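Local structure of malate dehydrogenase (Aeropyrum pernix, 2D4A) at residues R242-L248 and A261-I267; M1-A7 and D24-A30. The protein catalyses the reversible oxidation of (S)-malate to oxaloacetate, using either NAD or NADP as cofactor, and works as a homotetramer. The contacts are given in a common frame with arbitrary orientation. Numbering follows the deposited sequence.

Contact 1. Residues R242-L248 and A261-I267; sequences RIYPYSL and AEVPAVI
The Ile267 side chain (chi1 t, chi2 p) shares a face of the sheet with Tyr244 and Tyr246, its CG2 4.2 Å from Tyr244 CD1 and its CB 4.4 Å from Tyr246 CE2. The strands form an antiparallel beta hairpin in the C-terminal domain of the LDH/MDH fold, extended throughout (phi -75° to -153°, psi about 100° to 160°), with directions differing by 140° and axes 4.2 Å apart. Register sets Arg242 opposite Ile267 and Leu248 opposite Ala261. Hydrogen-bonded pairs (242/267, 244/265, 246/263, 248/261) alternate with non-hydrogen-bonded ones; Pro245 and Pro264 face each other in one of the latter (CA–CA 3.8 Å), so neither ring costs a cross-strand bond. Tyr244 N to Ala265 O is 3.0 Å; Arg242 N to Ile267 O is weak at 3.4 Å. Ile243 CG2 meets Pro264 CB at 4.2 Å. Arg242 leads away to salt bridges with Glu234 and with Asp53 of a neighbouring subunit. Leu248, chi1 m and chi2 t, brings CD1 to 3.6 Å from Ala265 CB.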
loop_
_atom_site.group_PDB
_atom_site.type_symbol
_atom_site.label_atom_id
_atom_site.label_comp_id
_atom_site.label_asym_id
_atom_site.label_seq_id
_atom_site.Cartn_x
_atom_site.Cartn_y
_atom_site.Cartn_z
ATOM N N ARG B 242 -16.444 7.633 8.819
ATOM C CA ARG B 242 -17.026 6.626 7.940
ATOM C C ARG B 242 -18.266 6.079 8.632
ATOM O O ARG B 242 -18.421 6.169 9.860
ATOM C CB ARG B 242 -16.056 5.462 7.685
ATOM C CG ARG B 242 -14.989 5.720 6.630
ATOM C CD ARG B 242 -13.628 5.156 7.026
ATOM N NE ARG B 242 -13.116 4.178 6.073
ATOM C CZ ARG B 242 -11.823 3.953 5.842
ATOM N NH1 ARG B 242 -10.897 4.638 6.494
ATOM N NH2 ARG B 242 -11.444 3.034 4.965
ATOM N N ILE B 243 -19.161 5.532 7.829
ATOM C CA ILE B 243 -20.353 4.915 8.354
ATOM C C ILE B 243 -20.224 3.412 8.193
ATOM O O ILE B 243 -20.256 2.921 7.070
ATOM C CB ILE B 243 -21.587 5.350 7.604
ATOM C CG1 ILE B 243 -21.793 6.839 7.838
ATOM C CG2 ILE B 243 -22.815 4.521 8.083
ATOM C CD1 ILE B 243 -23.114 7.387 7.269
ATOM N N TYR B 244 -20.209 2.764 9.259
ATOM C CA TYR B 244 -20.081 1.296 9.309
ATOM C C TYR B 244 -21.054 0.766 10.359
ATOM O O TYR B 244 -21.362 1.455 11.330
ATOM C CB TYR B 244 -18.675 0.856 9.755
ATOM C CG TYR B 244 -17.552 0.959 8.744
ATOM C CD1 TYR B 244 -16.272 1.320 9.157
ATOM C CD2 TYR B 244 -17.756 0.680 7.392
ATOM C CE1 TYR B 244 -15.222 1.411 8.261
ATOM C CE2 TYR B 244 -16.706 0.767 6.477
ATOM C CZ TYR B 244 -15.438 1.135 6.921
ATOM O OH TYR B 244 -14.385 1.247 6.035
ATOM N N PRO B 245 -21.566 -0.460 10.167
ATOM C CA PRO B 245 -22.496 -1.071 11.124
ATOM C C PRO B 245 -21.655 -1.739 12.220
ATOM O O PRO B 245 -20.723 -2.485 11.914
ATOM C CB PRO B 245 -23.249 -2.087 10.273
ATOM C CG PRO B 245 -22.190 -2.544 9.315
ATOM C CD PRO B 245 -21.536 -1.228 8.909
ATOM N N TYR B 246 -21.978 -1.453 13.481
ATOM C CA TYR B 246 -21.269 -1.992 14.654
ATOM C C TYR B 246 -22.296 -2.364 15.704
ATOM O O TYR B 246 -23.401 -1.823 15.699
ATOM C CB TYR B 246 -20.353 -0.924 15.287
ATOM C CG TYR B 246 -19.042 -0.669 14.579
ATOM C CD1 TYR B 246 -17.970 -1.536 14.732
ATOM C CD2 TYR B 246 -18.890 0.417 13.724
ATOM C CE1 TYR B 246 -16.779 -1.339 14.052
ATOM C CE2 TYR B 246 -17.699 0.627 13.032
ATOM C CZ TYR B 246 -16.648 -0.262 13.198
ATOM O OH TYR B 246 -15.487 -0.111 12.470
ATOM N N SER B 247 -21.954 -3.284 16.600
ATOM C CA SER B 247 -22.873 -3.619 17.687
ATOM C C SER B 247 -22.559 -2.589 18.759
ATOM O O SER B 247 -21.445 -2.533 19.291
ATOM C CB SER B 247 -22.624 -5.030 18.216
ATOM O OG SER B 247 -23.008 -5.990 17.252
ATOM N N LEU B 248 -23.553 -1.762 19.054
ATOM C CA LEU B 248 -23.411 -0.687 20.026
ATOM C C LEU B 248 -24.504 -0.725 21.085
ATOM O O LEU B 248 -25.589 -1.266 20.862
ATOM C CB LEU B 248 -23.449 0.661 19.296
ATOM C CG LEU B 248 -22.369 0.849 18.224
ATOM C CD1 LEU B 248 -22.671 2.076 17.397
ATOM C CD2 LEU B 248 -21.005 0.966 18.893
ATOM N N ALA B 261 -27.185 -3.681 19.907
ATOM C CA ALA B 261 -27.660 -4.086 18.576
ATOM C C ALA B 261 -26.700 -3.688 17.447
ATOM O O ALA B 261 -25.897 -2.762 17.579
ATOM C CB ALA B 261 -29.050 -3.493 18.308
ATOM N N GLU B 262 -26.802 -4.406 16.332
ATOM C CA GLU B 262 -25.986 -4.153 15.148
ATOM C C GLU B 262 -26.651 -3.021 14.352
ATOM O O GLU B 262 -27.635 -3.249 13.644
ATOM C CB GLU B 262 -25.902 -5.427 14.296
ATOM C CG GLU B 262 -24.995 -5.310 13.085
ATOM C CD GLU B 262 -24.658 -6.653 12.453
ATOM O OE1 GLU B 262 -24.239 -7.571 13.184
ATOM O OE2 GLU B 262 -24.795 -6.788 11.221
ATOM N N VAL B 263 -26.120 -1.805 14.486
ATOM C CA VAL B 263 -26.670 -0.633 13.796
ATOM C C VAL B 263 -25.568 0.174 13.102
ATOM O O VAL B 263 -24.395 0.026 13.434
ATOM C CB VAL B 263 -27.427 0.305 14.797
ATOM C CG1 VAL B 263 -28.714 -0.364 15.295
ATOM C CG2 VAL B 263 -26.543 0.629 15.975
ATOM N N PRO B 264 -25.932 1.015 12.109
ATOM C CA PRO B 264 -24.975 1.857 11.365
ATOM C C PRO B 264 -24.525 3.044 12.228
ATOM O O PRO B 264 -25.337 3.666 12.922
ATOM C CB PRO B 264 -25.778 2.329 10.147
ATOM C CG PRO B 264 -26.878 1.328 10.029
ATOM C CD PRO B 264 -27.249 1.037 11.456
ATOM N N ALA B 265 -23.241 3.372 12.174
ATOM C CA ALA B 265 -22.738 4.473 12.971
ATOM C C ALA B 265 -21.517 5.140 12.360
ATOM O O ALA B 265 -20.736 4.512 11.637
ATOM C CB ALA B 265 -22.409 3.983 14.369
ATOM N N VAL B 266 -21.375 6.426 12.673
ATOM C CA VAL B 266 -20.261 7.254 12.225
ATOM C C VAL B 266 -19.095 6.957 13.167
ATOM O O VAL B 266 -19.203 7.161 14.376
ATOM C CB VAL B 266 -20.595 8.748 12.360
ATOM C CG1 VAL B 266 -19.465 9.578 11.797
ATOM C CG2 VAL B 266 -21.903 9.059 11.666
ATOM N N ILE B 267 -17.985 6.480 12.616
ATOM C CA ILE B 267 -16.819 6.161 13.424
ATOM C C ILE B 267 -15.739 7.214 13.195
ATOM O O ILE B 267 -15.459 7.582 12.053
ATOM C CB ILE B 267 -16.301 4.750 13.063
ATOM C CG1 ILE B 267 -15.053 4.394 13.874
ATOM C CG2 ILE B 267 -16.020 4.689 11.583
ATOM C CD1 ILE B 267 -15.240 4.472 15.365
#

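Contact 2. Residues M1-A7 and D24-A30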
loop_
_atom_site.group_PDB
_atom_site.type_symbol
_atom_site.label_atom_id
_atom_site.label_comp_id
_atom_site.label_asym_id
_atom_site.label_seq_id
_atom_site.Cartn_x
_atom_site.Cartn_y
_atom_site.Cartn_z
ATOM N N MET B 1 0.091 3.718 20.573
ATOM C CA MET B 1 0.165 2.421 19.920
ATOM C C MET B 1 -1.146 1.639 19.947
ATOM O O MET B 1 -2.119 2.049 20.583
ATOM C CB MET B 1 1.261 1.569 20.554
ATOM C CG MET B 1 1.012 1.225 22.000
ATOM S SD MET B 1 1.975 -0.210 22.465
ATOM C CE MET B 1 3.598 0.251 21.858
ATOM N N ILE B 2 -1.156 0.509 19.242
ATOM C CA ILE B 2 -2.319 -0.370 19.165
ATOM C C ILE B 2 -2.047 -1.638 19.965
ATOM O O ILE B 2 -1.118 -2.396 19.653
ATOM C CB ILE B 2 -2.613 -0.802 17.713
ATOM C CG1 ILE B 2 -2.827 0.425 16.826
ATOM C CG2 ILE B 2 -3.834 -1.699 17.674
ATOM C CD1 ILE B 2 -2.964 0.091 15.348
ATOM N N THR B 3 -2.861 -1.880 20.986
ATOM C CA THR B 3 -2.685 -3.076 21.808
ATOM C C THR B 3 -3.644 -4.194 21.423
ATOM O O THR B 3 -4.842 -3.974 21.308
ATOM C CB THR B 3 -2.895 -2.766 23.301
ATOM O OG1 THR B 3 -1.918 -1.813 23.734
ATOM C CG2 THR B 3 -2.759 -4.025 24.125
ATOM N N ILE B 4 -3.112 -5.391 21.203
ATOM C CA ILE B 4 -3.967 -6.532 20.901
ATOM C C ILE B 4 -3.977 -7.411 22.152
ATOM O O ILE B 4 -2.923 -7.787 22.657
ATOM C CB ILE B 4 -3.451 -7.412 19.724
ATOM C CG1 ILE B 4 -3.505 -6.664 18.391
ATOM C CG2 ILE B 4 -4.339 -8.627 19.571
ATOM C CD1 ILE B 4 -2.695 -7.292 17.297
ATOM N N LEU B 5 -5.163 -7.710 22.670
ATOM C CA LEU B 5 -5.292 -8.582 23.834
ATOM C C LEU B 5 -5.729 -9.941 23.320
ATOM O O LEU B 5 -6.903 -10.133 23.001
ATOM C CB LEU B 5 -6.358 -8.054 24.791
ATOM C CG LEU B 5 -5.864 -7.098 25.874
ATOM C CD1 LEU B 5 -4.776 -6.236 25.290
ATOM C CD2 LEU B 5 -7.010 -6.261 26.421
ATOM N N GLY B 6 -4.730 -10.904 23.240
ATOM C CA GLY B 6 -5.104 -12.178 22.718
ATOM C C GLY B 6 -4.017 -13.172 22.466
ATOM O O GLY B 6 -3.994 -14.264 23.052
ATOM N N ALA B 7 -3.150 -12.725 21.560
ATOM C CA ALA B 7 -2.090 -13.695 21.154
ATOM C C ALA B 7 -2.610 -15.016 20.664
ATOM O O ALA B 7 -1.895 -16.012 20.412
ATOM C CB ALA B 7 -1.041 -13.764 22.224
ATOM N N ASP B 24 0.817 2.017 12.945
ATOM C CA ASP B 24 1.322 2.504 14.217
ATOM C C ASP B 24 2.066 1.349 14.849
ATOM O O ASP B 24 2.189 0.287 14.243
ATOM C CB ASP B 24 0.117 2.949 15.073
ATOM C CG ASP B 24 0.492 3.389 16.477
ATOM O OD1 ASP B 24 1.699 3.589 16.756
ATOM O OD2 ASP B 24 -0.443 3.546 17.300
ATOM N N ASP B 25 2.590 1.553 16.046
ATOM C CA ASP B 25 3.288 0.474 16.712
ATOM C C ASP B 25 2.217 -0.406 17.308
ATOM O O ASP B 25 1.105 0.059 17.576
ATOM C CB ASP B 25 4.190 1.008 17.817
ATOM C CG ASP B 25 5.282 1.902 17.285
ATOM O OD1 ASP B 25 5.709 1.706 16.118
ATOM O OD2 ASP B 25 5.734 2.791 18.041
ATOM N N LEU B 26 2.523 -1.683 17.496
ATOM C CA LEU B 26 1.525 -2.560 18.085
ATOM C C LEU B 26 2.148 -3.461 19.140
ATOM O O LEU B 26 3.239 -3.987 18.953
ATOM C CB LEU B 26 0.786 -3.353 16.991
ATOM C CG LEU B 26 1.410 -4.525 16.243
ATOM C CD1 LEU B 26 0.631 -4.788 14.966
ATOM C CD2 LEU B 26 2.840 -4.211 15.920
ATOM N N LEU B 27 1.450 -3.585 20.268
ATOM C CA LEU B 27 1.892 -4.375 21.415
ATOM C C LEU B 27 0.940 -5.541 21.699
ATOM O O LEU B 27 -0.257 -5.334 21.889
ATOM C CB LEU B 27 1.975 -3.461 22.646
ATOM C CG LEU B 27 2.466 -3.916 24.029
ATOM C CD1 LEU B 27 1.326 -3.881 25.021
ATOM C CD2 LEU B 27 3.093 -5.293 23.943
ATOM N N LEU B 28 1.483 -6.759 21.731
ATOM C CA LEU B 28 0.703 -7.968 22.000
ATOM C C LEU B 28 0.739 -8.369 23.473
ATOM O O LEU B 28 1.815 -8.481 24.060
ATOM C CB LEU B 28 1.245 -9.163 21.211
ATOM C CG LEU B 28 1.032 -9.381 19.717
ATOM C CD1 LEU B 28 -0.450 -9.366 19.430
ATOM C CD2 LEU B 28 1.758 -8.322 18.920
ATOM N N ILE B 29 -0.428 -8.611 24.064
ATOM C CA ILE B 29 -0.491 -9.054 25.453
ATOM C C ILE B 29 -1.372 -10.302 25.576
ATOM O O ILE B 29 -2.454 -10.374 24.984
ATOM C CB ILE B 29 -1.033 -7.948 26.394
ATOM C CG1 ILE B 29 -0.140 -6.706 26.314
ATOM C CG2 ILE B 29 -1.048 -8.444 27.836
ATOM C CD1 ILE B 29 -0.644 -5.526 27.144
ATOM N N ALA B 30 -0.889 -11.305 26.331
ATOM C CA ALA B 30 -1.585 -12.555 26.594
ATOM C C ALA B 30 -1.040 -13.148 27.891
ATOM O O ALA B 30 0.105 -12.900 28.268
ATOM C CB ALA B 30 -1.393 -13.526 25.432
#
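Met1 folds its side chain over the start of the neighbouring strand: with chi1 at 64°, CB sits 3.3 Å from Asp25 O and SD reaches 3.3 Å from Leu27 CB. The terminal Met1 N, meanwhile, forms a salt bridge with Asp24 OD2 at 3.3 Å, and that carboxylate also pairs with Lys237. The strands run in step, Ile2 beside Leu26 through Leu5 beside Ile29, and their directions differ by 20°. The pattern is that of parallel strands, Ile2 and Ile4 each bonding to the residues before and after their partner: Ile2 N to Asp25 O is 2.8 Å, Leu27 N to Ile2 O 2.9 Å. This is the first beta-alpha-beta unit of the Rossmann fold, and the connecting helix 9-21 covers the face of Ile4, Leu26 and Leu28. There the bent Leu28 tip closes on its neighbour, CD1 3.6 Å from Ile4 CB. On the other face Ile29 fits between Thr3 and Leu5, its CD1 4.0 Å from Thr3 CG2 and its CB 4.3 Å from Leu5 CD1. At the C-terminal end, Gly6 N still bonds Ile29 O (2.9 Å), then the chain turns at Gly6, part of the probable NADP(+) site, and the small Ala7 CB presses to 3.2 Å from Ala30 CB.

Overall arrangement
Contact 2 precedes contact 1 in the chain, and the two belong to different domains: contact 2 to the NAD-binding domain, contact 1 to the alpha/beta C-terminal domain. Their centres are 24 Å apart and their nearest atoms about 13 Å. Contact 2 forms part of the probable cofactor site, while contact 1 lies beside the probable catalytic histidine. Gly6 and Ala7 of contact 2 probably belong to the NADP(+) site, and the Ile4 side chain is about 8 Å from that of Thr115. In contact 1, the Glu262 side chain is about 4 Å from that of His172, the probable proton acceptor, while that of Ser247 is about 8 Å from that of Asn117, a probable ligand of both substrate and cofactor.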